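PDB 5J7O: major capsid protein from Faustovirus, which probably builds the protein shell of this large double-stranded DNA virus as a double jelly-roll subunit that assembles into trimers. Local coordinates for residues F91-F96 with L394-I399; M103-Q108 with V297-W302; K187-E192 with I322-E327; F415-V420 with G576-S581. One frame throughout, in Å; residues are numbered along the deposited sequence.

Contact 1 (F91-F96 with L394-I399)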
loop_
_atom_site.group_PDB
_atom_site.type_symbol
_atom_site.label_atom_id
_atom_site.label_comp_id
_atom_site.label_asym_id
_atom_site.label_seq_id
_atom_site.Cartn_x
_atom_site.Cartn_y
_atom_site.Cartn_z
ATOM N N PHE B 91 -14.250 -7.683 34.151
ATOM C CA PHE B 91 -13.070 -8.386 34.628
ATOM C C PHE B 91 -12.517 -7.679 35.857
ATOM O O PHE B 91 -12.505 -6.446 35.922
ATOM C CB PHE B 91 -11.972 -8.440 33.560
ATOM C CG PHE B 91 -12.402 -9.056 32.263
ATOM C CD1 PHE B 91 -12.996 -8.285 31.279
ATOM C CD2 PHE B 91 -12.186 -10.401 32.014
ATOM C CE1 PHE B 91 -13.383 -8.846 30.078
ATOM C CE2 PHE B 91 -12.570 -10.968 30.815
ATOM C CZ PHE B 91 -13.170 -10.189 29.846
ATOM N N SER B 92 -12.060 -8.460 36.827
ATOM C CA SER B 92 -11.187 -7.921 37.855
ATOM C C SER B 92 -9.753 -7.915 37.341
ATOM O O SER B 92 -9.351 -8.778 36.556
ATOM C CB SER B 92 -11.279 -8.740 39.143
ATOM O OG SER B 92 -12.526 -8.551 39.787
ATOM N N ILE B 93 -8.989 -6.920 37.772
ATOM C CA ILE B 93 -7.566 -6.871 37.447
ATOM C C ILE B 93 -6.827 -7.594 38.567
ATOM O O ILE B 93 -6.663 -7.035 39.661
ATOM C CB ILE B 93 -7.073 -5.427 37.271
ATOM C CG1 ILE B 93 -7.914 -4.713 36.211
ATOM C CG2 ILE B 93 -5.605 -5.414 36.876
ATOM C CD1 ILE B 93 -7.556 -3.256 36.020
ATOM N N PRO B 94 -6.379 -8.830 38.345
ATOM C CA PRO B 94 -5.811 -9.616 39.444
ATOM C C PRO B 94 -4.531 -8.997 39.978
ATOM O O PRO B 94 -3.853 -8.213 39.310
ATOM C CB PRO B 94 -5.535 -10.984 38.802
ATOM C CG PRO B 94 -6.340 -10.998 37.538
ATOM C CD PRO B 94 -6.383 -9.576 37.078
ATOM N N GLN B 95 -4.210 -9.358 41.215
ATOM C CA GLN B 95 -2.959 -8.936 41.826
ATOM C C GLN B 95 -1.850 -9.873 41.364
ATOM O O GLN B 95 -1.892 -11.077 41.636
ATOM C CB GLN B 95 -3.081 -8.935 43.346
ATOM C CG GLN B 95 -2.033 -8.094 44.044
ATOM C CD GLN B 95 -2.429 -7.746 45.460
ATOM O OE1 GLN B 95 -3.099 -6.740 45.698
ATOM N NE2 GLN B 95 -2.018 -8.575 46.411
ATOM N N PHE B 96 -0.870 -9.323 40.652
ATOM C CA PHE B 96 0.193 -10.136 40.079
ATOM C C PHE B 96 1.522 -9.392 40.131
ATOM O O PHE B 96 2.391 -9.718 40.945
ATOM C CB PHE B 96 -0.154 -10.523 38.640
ATOM C CG PHE B 96 0.731 -11.592 38.062
ATOM C CD1 PHE B 96 1.460 -12.434 38.886
ATOM C CD2 PHE B 96 0.835 -11.750 36.690
ATOM C CE1 PHE B 96 2.273 -13.415 38.350
ATOM C CE2 PHE B 96 1.648 -12.728 36.149
ATOM C CZ PHE B 96 2.368 -13.563 36.980
ATOM N N LEU B 394 -9.470 -11.367 29.465
ATOM C CA LEU B 394 -8.668 -10.151 29.484
ATOM C C LEU B 394 -7.210 -10.513 29.734
ATOM O O LEU B 394 -6.890 -11.154 30.742
ATOM C CB LEU B 394 -9.164 -9.179 30.554
ATOM C CG LEU B 394 -8.257 -7.970 30.800
ATOM C CD1 LEU B 394 -8.116 -7.128 29.540
ATOM C CD2 LEU B 394 -8.767 -7.130 31.960
ATOM N N TYR B 395 -6.335 -10.102 28.824
ATOM C CA TYR B 395 -4.899 -10.306 28.956
ATOM C C TYR B 395 -4.267 -9.031 29.498
ATOM O O TYR B 395 -4.473 -7.947 28.942
ATOM C CB TYR B 395 -4.270 -10.679 27.612
ATOM C CG TYR B 395 -4.599 -12.073 27.123
ATOM C CD1 TYR B 395 -5.915 -12.476 26.934
ATOM C CD2 TYR B 395 -3.590 -12.981 26.830
ATOM C CE1 TYR B 395 -6.217 -13.747 26.484
ATOM C CE2 TYR B 395 -3.882 -14.253 26.377
ATOM C CZ TYR B 395 -5.197 -14.630 26.206
ATOM O OH TYR B 395 -5.494 -15.896 25.756
ATOM N N ILE B 396 -3.506 -9.160 30.581
ATOM C CA ILE B 396 -2.904 -8.020 31.262
ATOM C C ILE B 396 -1.404 -8.250 31.366
ATOM O O ILE B 396 -0.965 -9.284 31.884
ATOM C CB ILE B 396 -3.507 -7.805 32.663
ATOM C CG1 ILE B 396 -5.034 -7.758 32.591
ATOM C CG2 ILE B 396 -2.962 -6.528 33.286
ATOM C CD1 ILE B 396 -5.703 -7.829 33.943
ATOM N N ASN B 397 -0.623 -7.291 30.880
ATOM C CA ASN B 397 0.821 -7.329 31.057
ATOM C C ASN B 397 1.167 -6.871 32.467
ATOM O O ASN B 397 0.692 -5.827 32.923
ATOM C CB ASN B 397 1.513 -6.443 30.022
ATOM C CG ASN B 397 3.014 -6.653 29.985
ATOM O OD1 ASN B 397 3.534 -7.599 30.573
ATOM N ND2 ASN B 397 3.718 -5.772 29.284
ATOM N N ASN B 398 1.985 -7.657 33.161
ATOM C CA ASN B 398 2.365 -7.378 34.539
ATOM C C ASN B 398 3.865 -7.142 34.618
ATOM O O ASN B 398 4.654 -7.990 34.187
ATOM C CB ASN B 398 1.956 -8.525 35.465
ATOM C CG ASN B 398 0.474 -8.526 35.763
ATOM O OD1 ASN B 398 0.036 -7.996 36.784
ATOM N ND2 ASN B 398 -0.312 -9.111 34.867
ATOM N N ILE B 399 4.252 -5.999 35.178
ATOM C CA ILE B 399 5.648 -5.584 35.256
ATOM C C ILE B 399 6.155 -5.815 36.673
ATOM O O ILE B 399 5.489 -5.445 37.648
ATOM C CB ILE B 399 5.810 -4.111 34.843
ATOM C CG1 ILE B 399 5.434 -3.931 33.370
ATOM C CG2 ILE B 399 7.228 -3.629 35.103
ATOM C CD1 ILE B 399 5.630 -2.523 32.855
#

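Contact 2 (M103-Q108 with V297-W302)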
loop_
_atom_site.group_PDB
_atom_site.type_symbol
_atom_site.label_atom_id
_atom_site.label_comp_id
_atom_site.label_asym_id
_atom_site.label_seq_id
_atom_site.Cartn_x
_atom_site.Cartn_y
_atom_site.Cartn_z
ATOM N N MET B 103 -3.307 -3.929 27.829
ATOM C CA MET B 103 -4.385 -4.895 27.976
ATOM C C MET B 103 -4.984 -5.219 26.616
ATOM O O MET B 103 -5.110 -4.341 25.757
ATOM C CB MET B 103 -5.479 -4.371 28.915
ATOM C CG MET B 103 -5.000 -4.105 30.332
ATOM S SD MET B 103 -6.328 -3.571 31.430
ATOM C CE MET B 103 -5.439 -3.423 32.978
ATOM N N VAL B 104 -5.354 -6.482 26.432
ATOM C CA VAL B 104 -5.981 -6.945 25.200
ATOM C C VAL B 104 -6.966 -8.049 25.560
ATOM O O VAL B 104 -6.702 -8.870 26.444
ATOM C CB VAL B 104 -4.923 -7.412 24.173
ATOM C CG1 VAL B 104 -4.148 -8.617 24.687
ATOM C CG2 VAL B 104 -5.565 -7.706 22.832
ATOM N N VAL B 105 -8.116 -8.052 24.893
ATOM C CA VAL B 105 -9.224 -8.938 25.231
ATOM C C VAL B 105 -9.425 -9.926 24.090
ATOM O O VAL B 105 -9.687 -9.527 22.949
ATOM C CB VAL B 105 -10.514 -8.153 25.507
ATOM C CG1 VAL B 105 -11.670 -9.106 25.745
ATOM C CG2 VAL B 105 -10.330 -7.230 26.699
ATOM N N HIS B 106 -9.309 -11.214 24.402
ATOM C CA HIS B 106 -9.583 -12.268 23.435
ATOM C C HIS B 106 -11.085 -12.517 23.375
ATOM O O HIS B 106 -11.702 -12.838 24.394
ATOM C CB HIS B 106 -8.840 -13.547 23.816
ATOM C CG HIS B 106 -9.168 -14.722 22.947
ATOM N ND1 HIS B 106 -9.202 -16.015 23.427
ATOM C CD2 HIS B 106 -9.471 -14.802 21.631
ATOM C CE1 HIS B 106 -9.516 -16.839 22.444
ATOM N NE2 HIS B 106 -9.684 -16.129 21.343
ATOM N N VAL B 107 -11.675 -12.356 22.193
ATOM C CA VAL B 107 -13.089 -12.634 21.972
ATOM C C VAL B 107 -13.200 -13.759 20.955
ATOM O O VAL B 107 -12.491 -13.766 19.944
ATOM C CB VAL B 107 -13.858 -11.388 21.490
ATOM C CG1 VAL B 107 -15.356 -11.664 21.476
ATOM C CG2 VAL B 107 -13.536 -10.189 22.367
ATOM N N GLN B 108 -14.093 -14.709 21.224
ATOM C CA GLN B 108 -14.266 -15.886 20.383
ATOM C C GLN B 108 -15.742 -16.046 20.059
ATOM O O GLN B 108 -16.561 -16.241 20.962
ATOM C CB GLN B 108 -13.724 -17.137 21.079
ATOM C CG GLN B 108 -13.379 -18.277 20.140
ATOM C CD GLN B 108 -12.707 -19.430 20.859
ATOM O OE1 GLN B 108 -13.259 -19.993 21.803
ATOM N NE2 GLN B 108 -11.504 -19.781 20.421
ATOM N N VAL B 297 -8.781 -7.810 20.915
ATOM C CA VAL B 297 -9.088 -6.386 20.847
ATOM C C VAL B 297 -8.283 -5.656 21.918
ATOM O O VAL B 297 -8.506 -5.882 23.116
ATOM C CB VAL B 297 -10.591 -6.125 21.018
ATOM C CG1 VAL B 297 -10.892 -4.641 20.878
ATOM C CG2 VAL B 297 -11.385 -6.929 19.999
ATOM N N PRO B 298 -7.354 -4.785 21.538
ATOM C CA PRO B 298 -6.593 -4.040 22.544
ATOM C C PRO B 298 -7.453 -2.984 23.217
ATOM O O PRO B 298 -8.344 -2.389 22.604
ATOM C CB PRO B 298 -5.461 -3.393 21.733
ATOM C CG PRO B 298 -5.471 -4.096 20.395
ATOM C CD PRO B 298 -6.890 -4.496 20.172
ATOM N N LEU B 299 -7.174 -2.753 24.497
ATOM C CA LEU B 299 -7.871 -1.730 25.271
ATOM C C LEU B 299 -7.059 -0.442 25.199
ATOM O O LEU B 299 -5.940 -0.373 25.717
ATOM C CB LEU B 299 -8.081 -2.189 26.710
ATOM C CG LEU B 299 -8.862 -3.499 26.856
ATOM C CD1 LEU B 299 -9.265 -3.735 28.302
ATOM C CD2 LEU B 299 -10.083 -3.519 25.944
ATOM N N LEU B 300 -7.628 0.577 24.558
ATOM C CA LEU B 300 -6.878 1.763 24.141
ATOM C C LEU B 300 -6.828 2.816 25.252
ATOM O O LEU B 300 -7.226 3.966 25.076
ATOM C CB LEU B 300 -7.491 2.337 22.869
ATOM C CG LEU B 300 -7.869 1.329 21.782
ATOM C CD1 LEU B 300 -8.958 1.896 20.883
ATOM C CD2 LEU B 300 -6.651 0.935 20.961
ATOM N N PHE B 301 -6.313 2.407 26.408
ATOM C CA PHE B 301 -6.109 3.332 27.512
ATOM C C PHE B 301 -4.682 3.883 27.493
ATOM O O PHE B 301 -3.807 3.395 26.776
ATOM C CB PHE B 301 -6.404 2.655 28.849
ATOM C CG PHE B 301 -7.857 2.329 29.061
ATOM C CD1 PHE B 301 -8.802 3.338 29.161
ATOM C CD2 PHE B 301 -8.274 1.014 29.183
ATOM C CE1 PHE B 301 -10.136 3.040 29.363
ATOM C CE2 PHE B 301 -9.608 0.710 29.387
ATOM C CZ PHE B 301 -10.540 1.725 29.476
ATOM N N TRP B 302 -4.458 4.920 28.305
ATOM C CA TRP B 302 -3.166 5.602 28.288
ATOM C C TRP B 302 -2.062 4.714 28.850
ATOM O O TRP B 302 -0.916 4.781 28.393
ATOM C CB TRP B 302 -3.251 6.918 29.070
ATOM C CG TRP B 302 -3.076 6.731 30.542
ATOM C CD1 TRP B 302 -1.911 6.824 31.246
ATOM C CD2 TRP B 302 -4.090 6.383 31.491
ATOM N NE1 TRP B 302 -2.137 6.562 32.574
ATOM C CE2 TRP B 302 -3.468 6.288 32.751
ATOM C CE3 TRP B 302 -5.466 6.147 31.398
ATOM C CZ2 TRP B 302 -4.171 5.968 33.907
ATOM C CZ3 TRP B 302 -6.161 5.830 32.547
ATOM C CH2 TRP B 302 -5.513 5.743 33.785
#

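Contact 3 (K187-E192 with I322-E327)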
loop_
_atom_site.group_PDB
_atom_site.type_symbol
_atom_site.label_atom_id
_atom_site.label_comp_id
_atom_site.label_asym_id
_atom_site.label_seq_id
_atom_site.Cartn_x
_atom_site.Cartn_y
_atom_site.Cartn_z
ATOM N N LYS B 187 -19.283 -1.628 22.676
ATOM C CA LYS B 187 -20.010 -0.367 22.770
ATOM C C LYS B 187 -19.300 0.599 23.705
ATOM O O LYS B 187 -19.008 1.742 23.337
ATOM C CB LYS B 187 -21.438 -0.614 23.254
ATOM C CG LYS B 187 -22.367 -1.220 22.226
ATOM C CD LYS B 187 -23.770 -1.347 22.797
ATOM C CE LYS B 187 -24.244 -0.022 23.377
ATOM N NZ LYS B 187 -25.542 -0.154 24.095
ATOM N N ARG B 188 -19.024 0.158 24.931
ATOM C CA ARG B 188 -18.307 0.954 25.912
ATOM C C ARG B 188 -17.248 0.089 26.581
ATOM O O ARG B 188 -17.424 -1.121 26.748
ATOM C CB ARG B 188 -19.254 1.540 26.974
ATOM C CG ARG B 188 -20.577 2.056 26.419
ATOM C CD ARG B 188 -21.270 3.000 27.388
ATOM N NE ARG B 188 -20.711 4.347 27.329
ATOM C CZ ARG B 188 -21.136 5.296 26.500
ATOM N NH1 ARG B 188 -22.127 5.045 25.654
ATOM N NH2 ARG B 188 -20.569 6.495 26.513
ATOM N N VAL B 189 -16.137 0.722 26.948
ATOM C CA VAL B 189 -15.032 0.069 27.643
ATOM C C VAL B 189 -14.654 0.950 28.823
ATOM O O VAL B 189 -14.311 2.123 28.637
ATOM C CB VAL B 189 -13.820 -0.159 26.724
ATOM C CG1 VAL B 189 -12.692 -0.826 27.491
ATOM C CG2 VAL B 189 -14.213 -0.996 25.515
ATOM N N LYS B 190 -14.709 0.393 30.031
ATOM C CA LYS B 190 -14.558 1.167 31.256
ATOM C C LYS B 190 -13.384 0.666 32.084
ATOM O O LYS B 190 -13.195 -0.543 32.249
ATOM C CB LYS B 190 -15.836 1.106 32.102
ATOM C CG LYS B 190 -16.980 1.962 31.583
ATOM C CD LYS B 190 -18.281 1.618 32.292
ATOM C CE LYS B 190 -18.115 1.635 33.804
ATOM N NZ LYS B 190 -19.352 1.185 34.500
ATOM N N PHE B 191 -12.601 1.609 32.607
ATOM C CA PHE B 191 -11.604 1.351 33.641
ATOM C C PHE B 191 -12.136 1.968 34.928
ATOM O O PHE B 191 -12.143 3.194 35.079
ATOM C CB PHE B 191 -10.244 1.934 33.265
ATOM C CG PHE B 191 -9.187 1.734 34.317
ATOM C CD1 PHE B 191 -9.172 0.589 35.097
ATOM C CD2 PHE B 191 -8.215 2.697 34.534
ATOM C CE1 PHE B 191 -8.204 0.405 36.067
ATOM C CE2 PHE B 191 -7.246 2.519 35.504
ATOM C CZ PHE B 191 -7.241 1.372 36.271
ATOM N N GLU B 192 -12.575 1.120 35.853
ATOM C CA GLU B 192 -13.377 1.537 36.995
ATOM C C GLU B 192 -12.584 1.377 38.286
ATOM O O GLU B 192 -12.002 0.315 38.534
ATOM C CB GLU B 192 -14.665 0.716 37.057
ATOM C CG GLU B 192 -15.854 1.436 37.656
ATOM C CD GLU B 192 -17.153 0.701 37.395
ATOM O OE1 GLU B 192 -17.184 -0.136 36.466
ATOM O OE2 GLU B 192 -18.139 0.954 38.116
ATOM N N ILE B 322 -12.289 -3.816 34.786
ATOM C CA ILE B 322 -12.456 -3.477 33.378
ATOM C C ILE B 322 -13.844 -3.948 32.970
ATOM O O ILE B 322 -14.124 -5.154 32.957
ATOM C CB ILE B 322 -11.371 -4.112 32.497
ATOM C CG1 ILE B 322 -10.007 -3.487 32.796
ATOM C CG2 ILE B 322 -11.722 -3.945 31.025
ATOM C CD1 ILE B 322 -9.946 -1.996 32.531
ATOM N N THR B 323 -14.720 -3.001 32.653
ATOM C CA THR B 323 -16.096 -3.286 32.268
ATOM C C THR B 323 -16.256 -3.039 30.774
ATOM O O THR B 323 -15.792 -2.019 30.256
ATOM C CB THR B 323 -17.075 -2.420 33.065
ATOM O OG1 THR B 323 -17.116 -2.872 34.424
ATOM C CG2 THR B 323 -18.471 -2.484 32.466
ATOM N N VAL B 324 -16.901 -3.978 30.085
ATOM C CA VAL B 324 -17.070 -3.918 28.638
ATOM C C VAL B 324 -18.537 -4.155 28.308
ATOM O O VAL B 324 -19.101 -5.190 28.683
ATOM C CB VAL B 324 -16.185 -4.944 27.911
ATOM C CG1 VAL B 324 -16.392 -4.841 26.413
ATOM C CG2 VAL B 324 -14.718 -4.740 28.264
ATOM N N ASP B 325 -19.151 -3.203 27.610
ATOM C CA ASP B 325 -20.490 -3.379 27.066
ATOM C C ASP B 325 -20.383 -3.972 25.667
ATOM O O ASP B 325 -19.587 -3.503 24.847
ATOM C CB ASP B 325 -21.246 -2.051 27.026
ATOM C CG ASP B 325 -21.541 -1.504 28.409
ATOM O OD1 ASP B 325 -21.494 -2.286 29.384
ATOM O OD2 ASP B 325 -21.827 -0.294 28.523
ATOM N N ILE B 326 -21.183 -5.000 25.397
ATOM C CA ILE B 326 -21.110 -5.756 24.152
ATOM C C ILE B 326 -22.296 -5.378 23.275
ATOM O O ILE B 326 -23.438 -5.324 23.749
ATOM C CB ILE B 326 -21.073 -7.271 24.417
ATOM C CG1 ILE B 326 -19.855 -7.622 25.273
ATOM C CG2 ILE B 326 -21.036 -8.044 23.109
ATOM C CD1 ILE B 326 -18.534 -7.243 24.637
ATOM N N GLU B 327 -22.019 -5.117 22.000
ATOM C CA GLU B 327 -23.038 -4.728 21.038
ATOM C C GLU B 327 -24.011 -5.880 20.781
ATOM O O GLU B 327 -23.699 -7.055 20.998
ATOM C CB GLU B 327 -22.371 -4.283 19.732
ATOM C CG GLU B 327 -23.312 -3.772 18.653
ATOM C CD GLU B 327 -24.063 -2.526 19.071
ATOM O OE1 GLU B 327 -23.419 -1.469 19.238
ATOM O OE2 GLU B 327 -25.298 -2.604 19.239
#

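Contact 4 (F415-V420 with G576-S581)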
loop_
_atom_site.group_PDB
_atom_site.type_symbol
_atom_site.label_atom_id
_atom_site.label_comp_id
_atom_site.label_asym_id
_atom_site.label_seq_id
_atom_site.Cartn_x
_atom_site.Cartn_y
_atom_site.Cartn_z
ATOM N N PHE B 415 3.015 11.772 41.358
ATOM C CA PHE B 415 1.835 11.649 40.518
ATOM C C PHE B 415 2.256 11.249 39.111
ATOM O O PHE B 415 3.440 11.258 38.766
ATOM C CB PHE B 415 1.030 12.954 40.491
ATOM C CG PHE B 415 1.756 14.102 39.841
ATOM C CD1 PHE B 415 2.742 14.796 40.526
ATOM C CD2 PHE B 415 1.445 14.495 38.548
ATOM C CE1 PHE B 415 3.409 15.851 39.931
ATOM C CE2 PHE B 415 2.108 15.552 37.949
ATOM C CZ PHE B 415 3.091 16.231 38.643
ATOM N N THR B 416 1.262 10.894 38.301
ATOM C CA THR B 416 1.467 10.573 36.896
ATOM C C THR B 416 0.418 11.283 36.054
ATOM O O THR B 416 -0.752 11.367 36.442
ATOM C CB THR B 416 1.396 9.058 36.636
ATOM O OG1 THR B 416 1.379 8.819 35.222
ATOM C CG2 THR B 416 0.151 8.452 37.263
ATOM N N LEU B 417 0.847 11.800 34.908
ATOM C CA LEU B 417 -0.094 12.352 33.946
ATOM C C LEU B 417 -0.832 11.226 33.239
ATOM O O LEU B 417 -0.260 10.173 32.948
ATOM C CB LEU B 417 0.631 13.223 32.922
ATOM C CG LEU B 417 0.537 14.731 33.135
ATOM C CD1 LEU B 417 0.836 15.071 34.577
ATOM C CD2 LEU B 417 1.497 15.451 32.208
ATOM N N ILE B 418 -2.120 11.445 32.980
ATOM C CA ILE B 418 -2.939 10.492 32.247
ATOM C C ILE B 418 -3.698 11.244 31.165
ATOM O O ILE B 418 -3.910 12.456 31.245
ATOM C CB ILE B 418 -3.921 9.723 33.162
ATOM C CG1 ILE B 418 -5.135 10.586 33.505
ATOM C CG2 ILE B 418 -3.230 9.270 34.441
ATOM C CD1 ILE B 418 -6.184 9.859 34.320
ATOM N N ARG B 419 -4.095 10.506 30.132
ATOM C CA ARG B 419 -4.942 11.024 29.068
ATOM C C ARG B 419 -6.254 10.256 29.073
ATOM O O ARG B 419 -6.255 9.021 29.113
ATOM C CB ARG B 419 -4.263 10.913 27.701
ATOM C CG ARG B 419 -3.553 12.181 27.241
ATOM C CD ARG B 419 -2.216 12.373 27.937
ATOM N NE ARG B 419 -1.414 13.406 27.284
ATOM C CZ ARG B 419 -0.120 13.607 27.515
ATOM N NH1 ARG B 419 0.527 12.844 28.384
ATOM N NH2 ARG B 419 0.528 14.569 26.871
ATOM N N VAL B 420 -7.364 10.986 29.030
ATOM C CA VAL B 420 -8.690 10.397 29.146
ATOM C C VAL B 420 -9.547 10.840 27.968
ATOM O O VAL B 420 -9.395 11.948 27.444
ATOM C CB VAL B 420 -9.366 10.775 30.481
ATOM C CG1 VAL B 420 -8.771 9.966 31.621
ATOM C CG2 VAL B 420 -9.210 12.264 30.746
ATOM N N GLY B 576 0.621 12.660 20.503
ATOM C CA GLY B 576 1.149 11.306 20.554
ATOM C C GLY B 576 2.317 11.111 21.497
ATOM O O GLY B 576 2.719 9.957 21.728
ATOM N N THR B 577 2.891 12.173 22.053
ATOM C CA THR B 577 3.999 12.074 22.988
ATOM C C THR B 577 3.507 12.304 24.411
ATOM O O THR B 577 2.516 13.001 24.640
ATOM C CB THR B 577 5.094 13.086 22.646
ATOM O OG1 THR B 577 4.536 14.405 22.631
ATOM C CG2 THR B 577 5.689 12.779 21.279
ATOM N N TYR B 578 4.212 11.702 25.376
ATOM C CA TYR B 578 3.802 11.836 26.770
ATOM C C TYR B 578 4.128 13.221 27.316
ATOM O O TYR B 578 3.341 13.791 28.082
ATOM C CB TYR B 578 4.464 10.761 27.628
ATOM C CG TYR B 578 4.209 10.954 29.104
ATOM C CD1 TYR B 578 2.945 10.746 29.638
ATOM C CD2 TYR B 578 5.225 11.356 29.960
ATOM C CE1 TYR B 578 2.698 10.928 30.984
ATOM C CE2 TYR B 578 4.990 11.538 31.311
ATOM C CZ TYR B 578 3.725 11.322 31.817
ATOM O OH TYR B 578 3.485 11.501 33.159
ATOM N N GLN B 579 5.279 13.768 26.947
ATOM C CA GLN B 579 5.654 15.108 27.374
ATOM C C GLN B 579 4.615 16.112 26.893
ATOM O O GLN B 579 4.330 16.166 25.688
ATOM C CB GLN B 579 7.034 15.478 26.835
ATOM C CG GLN B 579 7.350 16.967 26.904
ATOM C CD GLN B 579 7.372 17.499 28.325
ATOM O OE1 GLN B 579 7.741 16.788 29.260
ATOM N NE2 GLN B 579 6.972 18.754 28.493
ATOM N N PRO B 580 4.011 16.898 27.784
ATOM C CA PRO B 580 3.025 17.890 27.342
ATOM C C PRO B 580 3.646 18.899 26.390
ATOM O O PRO B 580 4.830 19.231 26.484
ATOM C CB PRO B 580 2.576 18.556 28.647
ATOM C CG PRO B 580 2.916 17.577 29.717
ATOM C CD PRO B 580 4.151 16.870 29.250
ATOM N N SER B 581 2.823 19.391 25.455
ATOM C CA SER B 581 3.326 20.334 24.463
ATOM C C SER B 581 2.286 21.376 24.056
ATOM O O SER B 581 2.395 21.939 22.961
ATOM C CB SER B 581 3.816 19.582 23.217
ATOM O OG SER B 581 2.809 18.722 22.711
#

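Contact 1 (F91-F96 with L394-I399)
The ring of Phe-91 lays one face over the CB of Leu-394, a CH-pi contact with CB 3.7 Å from the ring centroid and 16° off the normal, offset toward the rim. Turned by chi2 of 87°, the ring has CE2 3.4 Å from the backbone N of Leu-394, while CD2 of the leucine reaches back to the CB of Phe-91. Further along, the tip of Ile-396 is shared: its CD1 sits 3.8 Å from CG2 of Ile-93, the two side chains crossing at about a right angle, and 3.7 Å from CD of Pro-94. No hydrogen bond joins the segments, as expected for the facing sheets of a jelly-roll sandwich. Phe-91 belongs to strand 88-92, which pairs with 320-326, whereas 394-399 pairs with 69-76 and 99-109 in the sheet across from it. Beyond strand 88-92, where the chain leaves the sheet, Phe-96 crosses Asn-398 at about a right angle, the ring and amide planes 60° apart, with CD2 3.4 Å from the amide CG. The amide is fixed mainly by Gly-97, whose N bonds to OD1; its ND2 makes a weak bond of 3.1 Å to the O of Ile-396.

Contact 2 (M103-Q108 with V297-W302)
Leu-299 leans both its methyls against CG2 of Val-105: the two side chains cross obliquely, Leu-299 CD2 3.8 Å from Val-105 CG2, and CD1 additionally lies 3.9 Å from the CB of Met-103. Val-105 can meet it because its CG2 stands anti to the carbonyl carbon, beside the backbone N. Val-105 and Val-297 lie on one face of the sheet, which turns into the jelly-roll interior, where Leu-394 packs on Val-105. Val-104 and Pro-298 point to the other face as an antiparallel non-hydrogen-bonded pair, their CA atoms 4.0 Å apart. Here the touching is done by CG2 of Val-104, placed over the Val-297 carbonyl with 3.5 Å to its O, and the face is covered by Tyr-548 and Trp-551 of the second subunit. Between the faces run the backbone bonds: Val-105 and Val-297 exchange two of 2.8 Å, and Leu-299 N gives one of 2.9 Å to Met-103 O at an almost straight 179°. Proline has no N-H, but at a non-hydrogen-bonded site this strand pairing asks for none. The polarity across the contact is thus carried by the main chain, and the side chains that touch across it are all apolar.

Contact 3 (K187-E192 with I322-E327)
Lys-190 and Thr-323 face each other as an antiparallel hydrogen-bonded pair, with Lys-190 N to Thr-323 O at 2.7 Å and the return bond from Thr-323 N to Lys-190 O at 2.9 Å. Their side chains lie side by side and point the same way. A further backbone bond runs from Asp-325 N to Arg-188 O, the strands meeting at 165° between their directions. On the opposite face of the sheet, CD1 of Ile-322, bent back by chi2 of -61°, comes 3.7 Å from CD1 of Phe-191, and Val-189 stands across from Val-324. This face looks into the jelly-roll interior, where Phe-303 meets Phe-191 edge to face and Leu-299 packs on Ile-322. The polar face is arranged by second partners. Arg-188 and Asp-325 also run alongside each other, yet OD2 touches the aliphatic CG of the arginine at 3.4 Å, while OD1 is bonded by the hydroxyl of Thr-88 on the neighbouring strand. Lys-190 NZ forms a salt bridge of 3.2 Å with OE1 of Glu-192, its hydrogen bond weak. Where the chain leaves strand 322-326, Glu-327 sets OE1 3.2 Å from CG of Lys-187, its OE2 being held by Asn-331. No salt bridge crosses the strands; the one formed lies within a strand. Attraction between opposite charges along these strands is therefore probably diffuse, and the pairing itself rests on the backbone bonds.

Contact 4 (F415-V420 with G576-S581)
Leu-417 and Tyr-578 make the closest backbone approach, yet their CA atoms are 8.2 Å apart: 415-420 is an extended strand, 576-581 an irregular loop, and no main-chain bond links them. Side chains span the gap from both directions. Chi1 of 173° puts the Tyr-578 CG anti to the backbone N; the end of the side chain comes nearer the strand, where the N of Leu-417 donates to OH at 3.2 Å. The ring meanwhile presents its edge to the Leu-417 carbonyl, and CE1 lies 3.6 Å from the leucine CB. Strand 415-428 is an outermost strand of its four-stranded sheet in a double jelly-roll subunit, and neighbouring copies reach this site: the same tyrosine hydroxyl is hydrogen-bonded to Ser-61 O of the third subunit, and Gln-579 NE2 to Lys-64 O there. Arg-419 reaches back toward the loop, its chain bent at chi2 (77°), and takes the Tyr-578 carbonyl O end-on with two nitrogens, NH1 at 3.0 Å and NH2 at 3.2 Å. That oxygen lies in the guanidinium plane; NH1 sits on one of its lone pairs, whereas NH2 stands above the carbonyl plane. A salt bridge from NH2 to Glu-445 fixes the guanidinium further. Leu-417 and Pro-580 meet tip to tip, CD2 to CG at 3.6 Å, while Ile-19 of the second subunit packs on the proline.

Overall arrangement
Contacts 1, 2 and 3 meet around one jelly-roll interior, into which Ile-93, Met-103, Leu-299 and Ile-322 all project, whereas contact 4 lies in series after them and touches only contact 2, through Trp-302 on Ile-418. Contacts 2 and 3 each join strands within a sheet by backbone bonds; contact 1 faces one sheet against the other mainly by apolar contact, sharing strand pairings with both. Burial separates them too: contacts 1 and 2 are buried, contact 3 has one inward apolar face and one charged outer face, and contact 4, partly buried, relies on side-chain-to-backbone hydrogen bonds. Of the four, contact 3 alone is untouched by another subunit.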